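PDB 1IUG: putative aspartate aminotransferase from Thermus thermophilus, which probably catalyses pyridoxal-phosphate-dependent transfer of an amino group between an amino acid such as aspartate and a 2-oxo acid. Local coordinates for residues D2-P7 against R305-A310; L42-A46 against L243-L247; F47-G51 against A197-R201; L155-V161 against V176-G182; L187-L193 against L235-V239. One frame throughout, in Å; residues are numbered along the deposited sequence.

Contact 1: D2-P7 against R305-A310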
# COMPACT_ATOMS: atom_id res chain seq x y z
N ASP A 2 -22.28 -8.26 10.24
CA ASP A 2 -22.15 -7.39 11.41
C ASP A 2 -21.08 -7.86 12.38
O ASP A 2 -20.32 -7.05 12.91
CB ASP A 2 -23.48 -7.26 12.15
CG ASP A 2 -24.44 -6.32 11.46
OD1 ASP A 2 -25.64 -6.67 11.36
OD2 ASP A 2 -24.00 -5.23 11.03
N TRP A 3 -21.05 -9.16 12.66
CA TRP A 3 -20.07 -9.71 13.59
C TRP A 3 -18.87 -10.28 12.84
O TRP A 3 -18.88 -11.43 12.40
CB TRP A 3 -20.70 -10.80 14.46
CG TRP A 3 -21.78 -10.31 15.38
CD1 TRP A 3 -23.13 -10.29 15.13
CD2 TRP A 3 -21.61 -9.82 16.71
NE1 TRP A 3 -23.80 -9.82 16.23
CE2 TRP A 3 -22.90 -9.52 17.22
CE3 TRP A 3 -20.50 -9.60 17.54
CZ2 TRP A 3 -23.11 -9.02 18.51
CZ3 TRP A 3 -20.70 -9.09 18.82
CH2 TRP A 3 -22.00 -8.81 19.29
N LEU A 4 -17.85 -9.45 12.67
CA LEU A 4 -16.63 -9.88 12.00
C LEU A 4 -15.77 -10.58 13.05
O LEU A 4 -15.29 -9.96 14.00
CB LEU A 4 -15.89 -8.68 11.40
CG LEU A 4 -14.59 -9.03 10.68
CD1 LEU A 4 -14.87 -10.05 9.58
CD2 LEU A 4 -13.99 -7.77 10.09
N LEU A 5 -15.58 -11.89 12.88
CA LEU A 5 -14.80 -12.67 13.83
C LEU A 5 -13.55 -13.29 13.22
O LEU A 5 -13.05 -14.30 13.70
CB LEU A 5 -15.69 -13.76 14.46
CG LEU A 5 -16.96 -13.26 15.16
CD1 LEU A 5 -17.84 -14.43 15.57
CD2 LEU A 5 -16.60 -12.39 16.37
N THR A 6 -13.05 -12.67 12.16
CA THR A 6 -11.85 -13.15 11.47
C THR A 6 -10.61 -12.46 12.03
O THR A 6 -10.66 -11.31 12.46
CB THR A 6 -11.92 -12.87 9.96
OG1 THR A 6 -12.24 -11.49 9.74
CG2 THR A 6 -12.97 -13.75 9.28
N PRO A 7 -9.47 -13.17 12.03
CA PRO A 7 -8.21 -12.62 12.54
C PRO A 7 -7.55 -11.67 11.55
O PRO A 7 -6.34 -11.76 11.29
CB PRO A 7 -7.37 -13.87 12.78
CG PRO A 7 -7.81 -14.76 11.66
CD PRO A 7 -9.31 -14.59 11.67
N ARG A 305 -26.22 -16.40 11.76
CA ARG A 305 -26.27 -15.64 13.01
C ARG A 305 -25.70 -14.24 12.74
O ARG A 305 -25.63 -13.41 13.65
CB ARG A 305 -25.41 -16.31 14.09
CG ARG A 305 -25.66 -17.79 14.35
CD ARG A 305 -27.08 -18.08 14.80
NE ARG A 305 -27.17 -19.34 15.55
CZ ARG A 305 -27.11 -20.55 15.01
NH1 ARG A 305 -26.96 -20.71 13.70
NH2 ARG A 305 -27.23 -21.62 15.78
N GLY A 306 -25.24 -14.02 11.51
CA GLY A 306 -24.67 -12.73 11.14
C GLY A 306 -23.19 -12.56 11.42
O GLY A 306 -22.70 -11.44 11.54
N ALA A 307 -22.46 -13.67 11.50
CA ALA A 307 -21.02 -13.62 11.79
C ALA A 307 -20.16 -14.20 10.68
O ALA A 307 -20.57 -15.13 9.97
CB ALA A 307 -20.72 -14.32 13.11
N VAL A 308 -18.96 -13.65 10.53
CA VAL A 308 -18.01 -14.12 9.53
C VAL A 308 -16.84 -14.76 10.25
O VAL A 308 -16.22 -14.13 11.13
CB VAL A 308 -17.48 -12.96 8.64
CG1 VAL A 308 -16.56 -13.51 7.56
CG2 VAL A 308 -18.65 -12.20 8.01
N ILE A 309 -16.54 -16.01 9.90
CA ILE A 309 -15.45 -16.75 10.50
C ILE A 309 -14.43 -17.16 9.44
O ILE A 309 -14.63 -16.93 8.25
CB ILE A 309 -15.96 -18.02 11.22
CG1 ILE A 309 -16.52 -19.02 10.20
CG2 ILE A 309 -17.04 -17.64 12.24
CD1 ILE A 309 -16.82 -20.38 10.79
N ALA A 310 -13.32 -17.76 9.87
CA ALA A 310 -12.29 -18.19 8.94
C ALA A 310 -12.03 -19.69 9.04
O ALA A 310 -12.34 -20.32 10.04
CB ALA A 310 -11.00 -17.41 9.18

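Contact 2: L42-A46 against L243-L247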
# COMPACT_ATOMS: atom_id res chain seq x y z
N LEU A 42 4.56 6.92 18.47
CA LEU A 42 3.66 6.01 19.17
C LEU A 42 3.96 4.54 18.85
O LEU A 42 3.91 3.68 19.73
CB LEU A 42 2.20 6.36 18.84
CG LEU A 42 1.73 7.71 19.38
CD1 LEU A 42 0.35 8.04 18.83
CD2 LEU A 42 1.72 7.71 20.91
N LEU A 43 4.28 4.25 17.59
CA LEU A 43 4.60 2.89 17.17
C LEU A 43 5.91 2.47 17.83
O LEU A 43 6.15 1.29 18.09
CB LEU A 43 4.72 2.83 15.64
CG LEU A 43 3.38 2.84 14.90
CD1 LEU A 43 3.56 3.28 13.46
CD2 LEU A 43 2.75 1.46 14.98
N ARG A 44 6.74 3.48 18.09
CA ARG A 44 8.03 3.35 18.75
C ARG A 44 7.80 2.78 20.15
O ARG A 44 8.45 1.82 20.56
CB ARG A 44 8.63 4.75 18.82
CG ARG A 44 10.00 4.93 18.24
CD ARG A 44 11.04 4.12 18.95
NE ARG A 44 11.47 4.81 20.17
CZ ARG A 44 11.79 6.10 20.25
NH1 ARG A 44 11.75 6.89 19.18
NH2 ARG A 44 12.17 6.61 21.42
N GLU A 45 6.84 3.37 20.86
CA GLU A 45 6.47 2.93 22.20
C GLU A 45 5.79 1.56 22.14
O GLU A 45 6.05 0.70 22.98
CB GLU A 45 5.49 3.91 22.85
CG GLU A 45 6.05 5.27 23.17
CD GLU A 45 5.01 6.17 23.82
OE1 GLU A 45 4.16 5.65 24.58
OE2 GLU A 45 5.03 7.40 23.56
N ALA A 46 4.91 1.38 21.17
CA ALA A 46 4.18 0.13 21.00
C ALA A 46 5.12 -1.05 20.79
O ALA A 46 4.88 -2.13 21.32
CB ALA A 46 3.19 0.25 19.83
N LEU A 243 -3.67 4.44 18.74
CA LEU A 243 -2.53 4.30 19.64
C LEU A 243 -2.59 5.29 20.79
O LEU A 243 -2.20 4.97 21.91
CB LEU A 243 -1.21 4.42 18.89
CG LEU A 243 -0.83 3.22 18.01
CD1 LEU A 243 0.42 3.53 17.21
CD2 LEU A 243 -0.64 1.98 18.87
N GLU A 244 -3.08 6.50 20.52
CA GLU A 244 -3.20 7.53 21.55
C GLU A 244 -4.14 7.10 22.68
O GLU A 244 -3.92 7.45 23.83
CB GLU A 244 -3.68 8.85 20.96
CG GLU A 244 -2.57 9.72 20.41
CD GLU A 244 -3.09 11.00 19.77
OE1 GLU A 244 -2.75 11.25 18.59
OE2 GLU A 244 -3.83 11.75 20.45
N GLU A 245 -5.18 6.34 22.33
CA GLU A 245 -6.14 5.88 23.31
C GLU A 245 -5.74 4.58 24.01
O GLU A 245 -5.93 4.43 25.22
CB GLU A 245 -7.52 5.70 22.67
CG GLU A 245 -8.61 5.38 23.69
CD GLU A 245 -9.95 5.05 23.05
OE1 GLU A 245 -10.35 3.86 23.11
OE2 GLU A 245 -10.60 5.96 22.51
N VAL A 246 -5.16 3.65 23.26
CA VAL A 246 -4.77 2.35 23.81
C VAL A 246 -3.47 2.31 24.62
O VAL A 246 -3.43 1.69 25.68
CB VAL A 246 -4.70 1.27 22.69
CG1 VAL A 246 -4.13 -0.03 23.24
CG2 VAL A 246 -6.09 1.03 22.13
N LEU A 247 -2.43 2.98 24.14
CA LEU A 247 -1.14 2.98 24.82
C LEU A 247 -1.12 3.33 26.32
O LEU A 247 -0.39 2.70 27.09
CB LEU A 247 -0.13 3.83 24.04
CG LEU A 247 1.04 3.05 23.42
CD1 LEU A 247 0.58 1.73 22.83
CD2 LEU A 247 1.72 3.90 22.36

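Contact 3: F47-G51 against A197-R201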
# COMPACT_ATOMS: atom_id res chain seq x y z
N PHE A 47 6.18 -0.84 20.02
CA PHE A 47 7.16 -1.89 19.74
C PHE A 47 8.20 -2.09 20.85
O PHE A 47 8.91 -3.10 20.86
CB PHE A 47 7.89 -1.62 18.42
CG PHE A 47 7.20 -2.19 17.21
CD1 PHE A 47 6.57 -1.35 16.29
CD2 PHE A 47 7.21 -3.56 16.98
CE1 PHE A 47 5.98 -1.88 15.15
CE2 PHE A 47 6.61 -4.09 15.84
CZ PHE A 47 6.00 -3.25 14.92
N ARG A 48 8.30 -1.12 21.76
CA ARG A 48 9.25 -1.20 22.87
C ARG A 48 10.66 -1.24 22.30
O ARG A 48 11.37 -2.23 22.44
CB ARG A 48 9.03 -2.47 23.70
CG ARG A 48 7.70 -2.61 24.40
CD ARG A 48 7.43 -1.52 25.41
NE ARG A 48 6.27 -1.83 26.24
CZ ARG A 48 6.21 -2.86 27.09
NH1 ARG A 48 7.24 -3.68 27.24
NH2 ARG A 48 5.10 -3.06 27.80
N THR A 49 11.05 -0.17 21.62
CA THR A 49 12.38 -0.10 21.03
C THR A 49 12.96 1.30 21.13
O THR A 49 12.24 2.28 21.26
CB THR A 49 12.39 -0.56 19.54
OG1 THR A 49 13.73 -0.50 19.03
CG2 THR A 49 11.50 0.32 18.68
N GLU A 50 14.29 1.36 21.11
CA GLU A 50 14.99 2.63 21.16
C GLU A 50 15.32 2.99 19.71
O GLU A 50 15.88 4.05 19.43
CB GLU A 50 16.28 2.49 21.98
CG GLU A 50 16.75 3.77 22.64
CD GLU A 50 15.80 4.26 23.71
OE1 GLU A 50 15.51 3.49 24.65
OE2 GLU A 50 15.34 5.43 23.62
N GLY A 51 14.96 2.08 18.80
CA GLY A 51 15.22 2.27 17.39
C GLY A 51 14.18 3.09 16.65
O GLY A 51 13.57 4.00 17.21
N ALA A 197 9.92 -2.24 12.18
CA ALA A 197 10.57 -1.70 13.37
C ALA A 197 12.00 -2.21 13.38
O ALA A 197 12.24 -3.41 13.24
CB ALA A 197 9.83 -2.15 14.63
N LEU A 198 12.95 -1.29 13.51
CA LEU A 198 14.37 -1.61 13.52
C LEU A 198 15.04 -1.14 14.81
O LEU A 198 14.97 0.04 15.16
CB LEU A 198 15.06 -0.94 12.33
CG LEU A 198 14.56 -1.29 10.93
CD1 LEU A 198 15.00 -0.24 9.93
CD2 LEU A 198 15.03 -2.68 10.52
N SER A 199 15.68 -2.07 15.51
CA SER A 199 16.40 -1.76 16.74
C SER A 199 17.68 -1.00 16.38
O SER A 199 18.08 -0.97 15.21
CB SER A 199 16.76 -3.05 17.48
OG SER A 199 17.73 -3.79 16.76
N PRO A 200 18.33 -0.37 17.38
CA PRO A 200 19.58 0.37 17.11
C PRO A 200 20.61 -0.54 16.45
O PRO A 200 21.31 -0.14 15.52
CB PRO A 200 20.01 0.81 18.51
CG PRO A 200 18.70 1.03 19.20
CD PRO A 200 17.91 -0.19 18.78
N ARG A 201 20.64 -1.79 16.92
CA ARG A 201 21.53 -2.83 16.42
C ARG A 201 21.31 -3.00 14.91
O ARG A 201 22.25 -2.93 14.12
CB ARG A 201 21.18 -4.13 17.17
CG ARG A 201 22.31 -5.09 17.54
CD ARG A 201 23.08 -5.64 16.36
NE ARG A 201 23.80 -6.86 16.72
CZ ARG A 201 23.29 -8.09 16.63
NH1 ARG A 201 22.05 -8.28 16.21
NH2 ARG A 201 24.04 -9.14 16.93

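Contact 4: L155-V161 against V176-G182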
# COMPACT_ATOMS: atom_id res chain seq x y z
N LEU A 155 21.35 -11.90 13.18
CA LEU A 155 20.18 -11.03 13.32
C LEU A 155 18.91 -11.85 13.44
O LEU A 155 18.78 -12.89 12.78
CB LEU A 155 20.06 -10.09 12.11
CG LEU A 155 21.10 -8.98 11.93
CD1 LEU A 155 21.01 -8.44 10.52
CD2 LEU A 155 20.87 -7.88 12.95
N VAL A 156 18.00 -11.40 14.29
CA VAL A 156 16.72 -12.09 14.49
C VAL A 156 15.58 -11.18 14.03
O VAL A 156 15.33 -10.13 14.63
CB VAL A 156 16.51 -12.48 15.97
CG1 VAL A 156 15.15 -13.17 16.14
CG2 VAL A 156 17.62 -13.41 16.44
N GLY A 157 14.94 -11.56 12.93
CA GLY A 157 13.82 -10.80 12.39
C GLY A 157 12.53 -11.48 12.79
O GLY A 157 12.45 -12.71 12.77
N ALA A 158 11.51 -10.70 13.15
CA ALA A 158 10.24 -11.30 13.57
C ALA A 158 8.98 -10.74 12.94
O ALA A 158 8.89 -9.55 12.63
CB ALA A 158 10.13 -11.25 15.08
N ASP A 159 8.01 -11.62 12.74
CA ASP A 159 6.71 -11.27 12.20
C ASP A 159 5.85 -11.09 13.45
O ASP A 159 5.54 -12.06 14.14
CB ASP A 159 6.16 -12.41 11.34
CG ASP A 159 4.71 -12.18 10.86
OD1 ASP A 159 3.93 -11.46 11.52
OD2 ASP A 159 4.33 -12.77 9.83
N MET A 160 5.51 -9.84 13.76
CA MET A 160 4.68 -9.52 14.92
C MET A 160 3.34 -8.94 14.47
O MET A 160 2.74 -8.12 15.18
CB MET A 160 5.40 -8.53 15.84
CG MET A 160 6.62 -9.08 16.57
SD MET A 160 7.40 -7.78 17.57
CE MET A 160 8.74 -8.66 18.31
N VAL A 161 2.88 -9.37 13.30
CA VAL A 161 1.63 -8.87 12.74
C VAL A 161 0.43 -9.09 13.64
O VAL A 161 -0.42 -8.21 13.76
CB VAL A 161 1.35 -9.39 11.31
CG1 VAL A 161 0.01 -8.88 10.82
CG2 VAL A 161 2.45 -8.92 10.36
N VAL A 176 15.17 -9.46 19.82
CA VAL A 176 14.76 -9.29 18.43
C VAL A 176 15.35 -8.01 17.84
O VAL A 176 15.25 -6.94 18.43
CB VAL A 176 13.22 -9.28 18.30
CG1 VAL A 176 12.80 -9.09 16.85
CG2 VAL A 176 12.65 -10.58 18.86
N ASP A 177 15.98 -8.14 16.67
CA ASP A 177 16.60 -6.99 16.02
C ASP A 177 15.66 -6.19 15.13
O ASP A 177 15.76 -4.97 15.04
CB ASP A 177 17.83 -7.44 15.22
CG ASP A 177 18.86 -8.12 16.08
OD1 ASP A 177 19.47 -7.43 16.92
OD2 ASP A 177 19.04 -9.35 15.95
N ALA A 178 14.72 -6.89 14.50
CA ALA A 178 13.76 -6.23 13.61
C ALA A 178 12.43 -6.97 13.61
O ALA A 178 12.38 -8.18 13.80
CB ALA A 178 14.32 -6.13 12.19
N ALA A 179 11.36 -6.23 13.37
CA ALA A 179 10.03 -6.81 13.36
C ALA A 179 9.12 -6.15 12.34
O ALA A 179 9.34 -5.00 11.94
CB ALA A 179 9.41 -6.72 14.75
N ALA A 180 8.11 -6.88 11.90
CA ALA A 180 7.15 -6.37 10.93
C ALA A 180 5.73 -6.59 11.47
O ALA A 180 5.46 -7.56 12.17
CB ALA A 180 7.31 -7.07 9.59
N SER A 181 4.86 -5.63 11.17
CA SER A 181 3.47 -5.71 11.58
C SER A 181 2.63 -4.99 10.54
O SER A 181 3.17 -4.42 9.58
CB SER A 181 3.27 -5.07 12.96
OG SER A 181 1.96 -5.34 13.43
N GLY A 182 1.31 -5.03 10.72
CA GLY A 182 0.40 -4.38 9.79
C GLY A 182 -0.69 -3.63 10.52
O GLY A 182 -0.78 -3.68 11.75

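Contact 5: L187-L193 against L235-V239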
# COMPACT_ATOMS: atom_id res chain seq x y z
N LEU A 187 -4.23 -3.55 15.71
CA LEU A 187 -4.40 -2.10 15.70
C LEU A 187 -5.84 -1.64 15.45
O LEU A 187 -6.17 -0.48 15.69
CB LEU A 187 -3.46 -1.44 14.68
CG LEU A 187 -1.97 -1.36 15.04
CD1 LEU A 187 -1.21 -0.68 13.91
CD2 LEU A 187 -1.78 -0.59 16.33
N MET A 188 -6.68 -2.56 14.98
CA MET A 188 -8.09 -2.26 14.72
C MET A 188 -8.29 -1.15 13.67
O MET A 188 -9.20 -0.32 13.78
CB MET A 188 -8.81 -1.91 16.03
CG MET A 188 -8.80 -3.04 17.06
SD MET A 188 -9.25 -2.50 18.73
CE MET A 188 -7.76 -1.58 19.17
N CYS A 189 -7.42 -1.15 12.66
CA CYS A 189 -7.47 -0.18 11.57
C CYS A 189 -7.67 -0.92 10.26
O CYS A 189 -7.53 -2.13 10.19
CB CYS A 189 -6.18 0.63 11.52
SG CYS A 189 -5.97 1.77 12.88
N PRO A 190 -8.03 -0.19 9.19
CA PRO A 190 -8.23 -0.82 7.88
C PRO A 190 -6.89 -1.31 7.31
O PRO A 190 -5.82 -0.92 7.79
CB PRO A 190 -8.76 0.34 7.02
CG PRO A 190 -9.36 1.29 8.02
CD PRO A 190 -8.36 1.25 9.14
N PRO A 191 -6.94 -2.24 6.33
CA PRO A 191 -5.74 -2.78 5.69
C PRO A 191 -5.13 -1.65 4.86
O PRO A 191 -5.86 -0.75 4.43
CB PRO A 191 -6.30 -3.85 4.75
CG PRO A 191 -7.61 -4.23 5.38
CD PRO A 191 -8.16 -2.91 5.84
N GLY A 192 -3.82 -1.67 4.66
CA GLY A 192 -3.21 -0.61 3.87
C GLY A 192 -1.85 -0.12 4.34
O GLY A 192 -1.15 0.56 3.60
N LEU A 193 -1.49 -0.44 5.58
CA LEU A 193 -0.20 -0.03 6.13
C LEU A 193 0.58 -1.22 6.67
O LEU A 193 -0.01 -2.19 7.17
CB LEU A 193 -0.37 1.00 7.25
CG LEU A 193 -0.98 2.36 6.94
CD1 LEU A 193 -1.01 3.20 8.22
CD2 LEU A 193 -0.18 3.08 5.85
N LEU A 235 -4.94 6.67 6.69
CA LEU A 235 -4.78 5.50 7.54
C LEU A 235 -3.80 5.81 8.68
O LEU A 235 -3.97 5.32 9.79
CB LEU A 235 -4.27 4.31 6.73
CG LEU A 235 -5.14 3.82 5.57
CD1 LEU A 235 -4.50 2.59 4.95
CD2 LEU A 235 -6.53 3.47 6.07
N VAL A 236 -2.78 6.61 8.40
CA VAL A 236 -1.80 6.99 9.40
C VAL A 236 -2.51 7.74 10.53
O VAL A 236 -2.20 7.53 11.71
CB VAL A 236 -0.67 7.87 8.79
CG1 VAL A 236 0.26 8.39 9.88
CG2 VAL A 236 0.14 7.06 7.79
N LEU A 237 -3.48 8.58 10.17
CA LEU A 237 -4.27 9.33 11.14
C LEU A 237 -5.02 8.37 12.05
O LEU A 237 -5.07 8.56 13.27
CB LEU A 237 -5.29 10.23 10.44
CG LEU A 237 -4.85 11.67 10.14
CD1 LEU A 237 -5.83 12.31 9.15
CD2 LEU A 237 -4.79 12.46 11.44
N ALA A 238 -5.62 7.34 11.44
CA ALA A 238 -6.36 6.32 12.16
C ALA A 238 -5.45 5.55 13.13
O ALA A 238 -5.84 5.27 14.27
CB ALA A 238 -7.02 5.35 11.17
N VAL A 239 -4.24 5.23 12.68
CA VAL A 239 -3.28 4.52 13.52
C VAL A 239 -2.89 5.37 14.73
O VAL A 239 -2.86 4.88 15.86
CB VAL A 239 -2.00 4.15 12.71
CG1 VAL A 239 -0.89 3.66 13.65
CG2 VAL A 239 -2.33 3.06 11.68

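Contact 1: D2-P7 against R305-A310
Asp2 begins the pairing with a weak hydrogen bond from its N to Gly306 O, 3.5 Å away. Trp3 N gives the same oxygen a better hydrogen bond of 3.0 Å. Gly306 ends the helix before it in a Schellman motif, and its positive phi suits glycine. Trp3 O then accepts from Val308 N at 2.9 Å and also meets Ala307 CA at 3.1 Å. Trp3 CB lies 3.8 Å from Ala307 CB, on the face covered by helix 331-348. The two strands run parallel. Within this chain strand 3-4 is an outermost strand of the five-stranded mixed sheet in the part of the fold that carries the C-terminal helix. Leu4 points to the other face, where its CD1 lies 4.0 Å from Val308 CB. His26 of the second subunit packs on Leu4, and Thr29 of that subunit packs on Val308. Leu5 N closes the pairing with a 2.9 Å hydrogen bond to Val308 O, and Leu5 CD1 reaches Ala307 CB at 3.8 Å. Past the strand, Thr6 CG2 lies 4.0 Å from Val308 CG1, while Thr6 OG1 hydrogen-bonds to Pro9 O. Pro7 CD ends 4.1 Å from Ala310 CB, beside Arg322, a predicted substrate-binding residue.

Contact 2: L42-A46 against L243-L247
This is an apolar helix-helix contact within the fold-type I fold of this class-V aminotransferase. It joins the C-terminal part of helix 30-47 to the C-terminal part of helix 233-246. Helix 30-47 packs on strand 52-57 of the seven-stranded sheet. The centre of the contact is about 16 Å from the centre of the chain. Leucines make most of it. Leu42 has 76 Å² covered by the opposite segment, and Leu243 and Leu247 have 73 Å² each, of 313 Å² in all. The closest CA pairs, Leu42 with Leu243 and Ala46 with Leu247, are four residues apart on both segments. Leu243 CD1 sits between two neighbours, 3.7 Å from Leu42 CB and 3.8 Å from Leu43 CG. Leu43 starts out away from the other helix and also packs on Val53 and Ile55 of strand 52-57. It thus ties the helix pair to the sheet. Ala46 is small, so both leucines can approach it: its CB is 4.3 Å from Leu243 CD2 and 4.2 Å from Leu247 CD1. At the exposed rim Glu244 adds its aliphatic part, CG lying 3.7 Å from Leu42 CD1. The closest approach is Leu247 CD2 to the backbone, 3.4 Å from Leu42 O.

Contact 3: F47-G51 against A197-R201
The turn between helix 30-47 and strand 52-57 packs here against the end of strand 193-198. Within this chain strand 52-57 is an outermost strand of the large seven-stranded sheet, and strand 193-198 is its antiparallel neighbour. Ala197 CB lies over the face of the Phe47 ring, 3.6 Å from its centroid, in a CH-pi contact. Arg48, with positive phi, takes the chain out of the helix. Thr49 OG1 then accepts from Gly51 N at 2.9 Å, forming an ST turn, and also hydrogen-bonds to Glu172. Gly51 CA comes within 3.2 Å of Leu198 O in a CA-H...O contact. A CB on Gly51 would clash with that oxygen. Glu50 CB rests 4.0 Å from Pro200 CG. Ser199 is the N-cap of helix 200-204; its OG hydrogen-bonds to Ala202 N and to Asp177 O. Without conventional hydrogen bonds between them, the segments meet through the CH-pi contact, the CA-H...O contact and apolar packing, and the fit is tight at Gly51.

Contact 4: L155-V161 against V176-G182
Val176 comes just before its strand. Its CG1 lies 3.9 Å from Ala158 CB and 3.5 Å from Val156 O. Asp177 hydrogen-bonds to both backbone polar atoms of Val156: its N donates to Val156 O at 2.9 Å, and its OD2 accepts from Val156 N at 2.8 Å. The carboxylate accepts this NH just before strand 178-182 begins, while its OD1 forms a salt bridge with Arg201. Ala178 N adds a weak 3.3 Å hydrogen bond to Val156 O, and Ala178 O accepts from Ala158 N at 2.7 Å. Regular parallel pairing follows, with the strand axes 4.6 Å apart and 13° from parallel. Ala179 CA meets Ala158 O at 3.1 Å, and Ala179 CB packs 3.6 Å from Met160 SD. Ala180 N donates to Ala158 O at 2.9 Å; Ala180 O accepts from Met160 N at 2.8 Å. Ser181 CA lies 3.6 Å from Val161 CG2, where Asp159 OD1 accepts from Val161 N in an Asx turn. Asp159 OD2 is close to N1 of the cofactor on modified Lys185, though whether they bond is not settled. An Asp facing this nitrogen is usual in fold-type I enzymes. Both strands are inside the seven-stranded sheet, between 193-198 and 124-128. Helix 60-71 covers the face of Asp159, Ala178 and Ala180; Phe47 of helix 30-47 packs on Ala179 and Ser181.

Contact 5: L187-L193 against L235-V239
Leu193 and Leu235 bury the most surface of any residues on their segments, and both have the mt rotamer, with chi1 near -60° and chi2 near 180°. Extended this way, Leu193 CD1 fits among three helix residues: 3.8 Å from Leu235 CB, 4.1 Å from Val236 CG2 and 3.7 Å from Val239 CG2. Leu235 reaches back across the loop. Its CD1 lies 3.6 Å from both Pro191 O and Gly192 CA, and its CD2 lies 4.0 Å from Pro190 CB. Gly192 has phi 142°, and a CB there would fall on Leu235 CD1, so glycine suits the site twice over. The CA-to-CB bond of Cys189 points toward the helix, and with chi1 m its SG lies 4.1 Å from Ala238 CB and 4.0 Å from Val239 CG2. Leu187 is also mt; its CD1 makes a looser contact of 4.4 Å with Val239 CG1. Val239 has chi1 t, and both its methyls take part, CG1 with Leu187 and CG2 with Cys189 and Leu193. Ser183 OG hydrogen-bonds to Pro190 O and Leu193 N, which ties the loop's end to the residue just after strand 178-182. Asn234 of the second subunit packs on Pro190 and Pro191. The loop follows the cofactor-bearing Lys185 and leads into strand 193-198. Such a lysine between two neighbouring strands of the large sheet is characteristic of fold-type I pyridoxal-phosphate enzymes.

How the contacts relate
Contact 1 pairs the N-terminal residues with strand 307-311, about 300 residues later, and the other four are nested inside the loop it closes. It lies in the five-stranded sheet, about 35 Å from contact 3, centre to centre. Contacts 3 and 4 belong to the seven-stranded sheet, with centres about 10 Å apart. Strands 178-182 and 193-198 link them, as does the Asp177-Arg201 salt bridge. Contacts 2 and 5 share helix 233-246 and touch through Leu243 and Leu187. Contacts 2 and 3 adjoin at the end of helix 30-47. Contacts 2 to 5 lie in and against the large sheet: Asp159 lies near the cofactor, and contact 5 follows its lysine. Contacts 1 and 5 reach the second subunit.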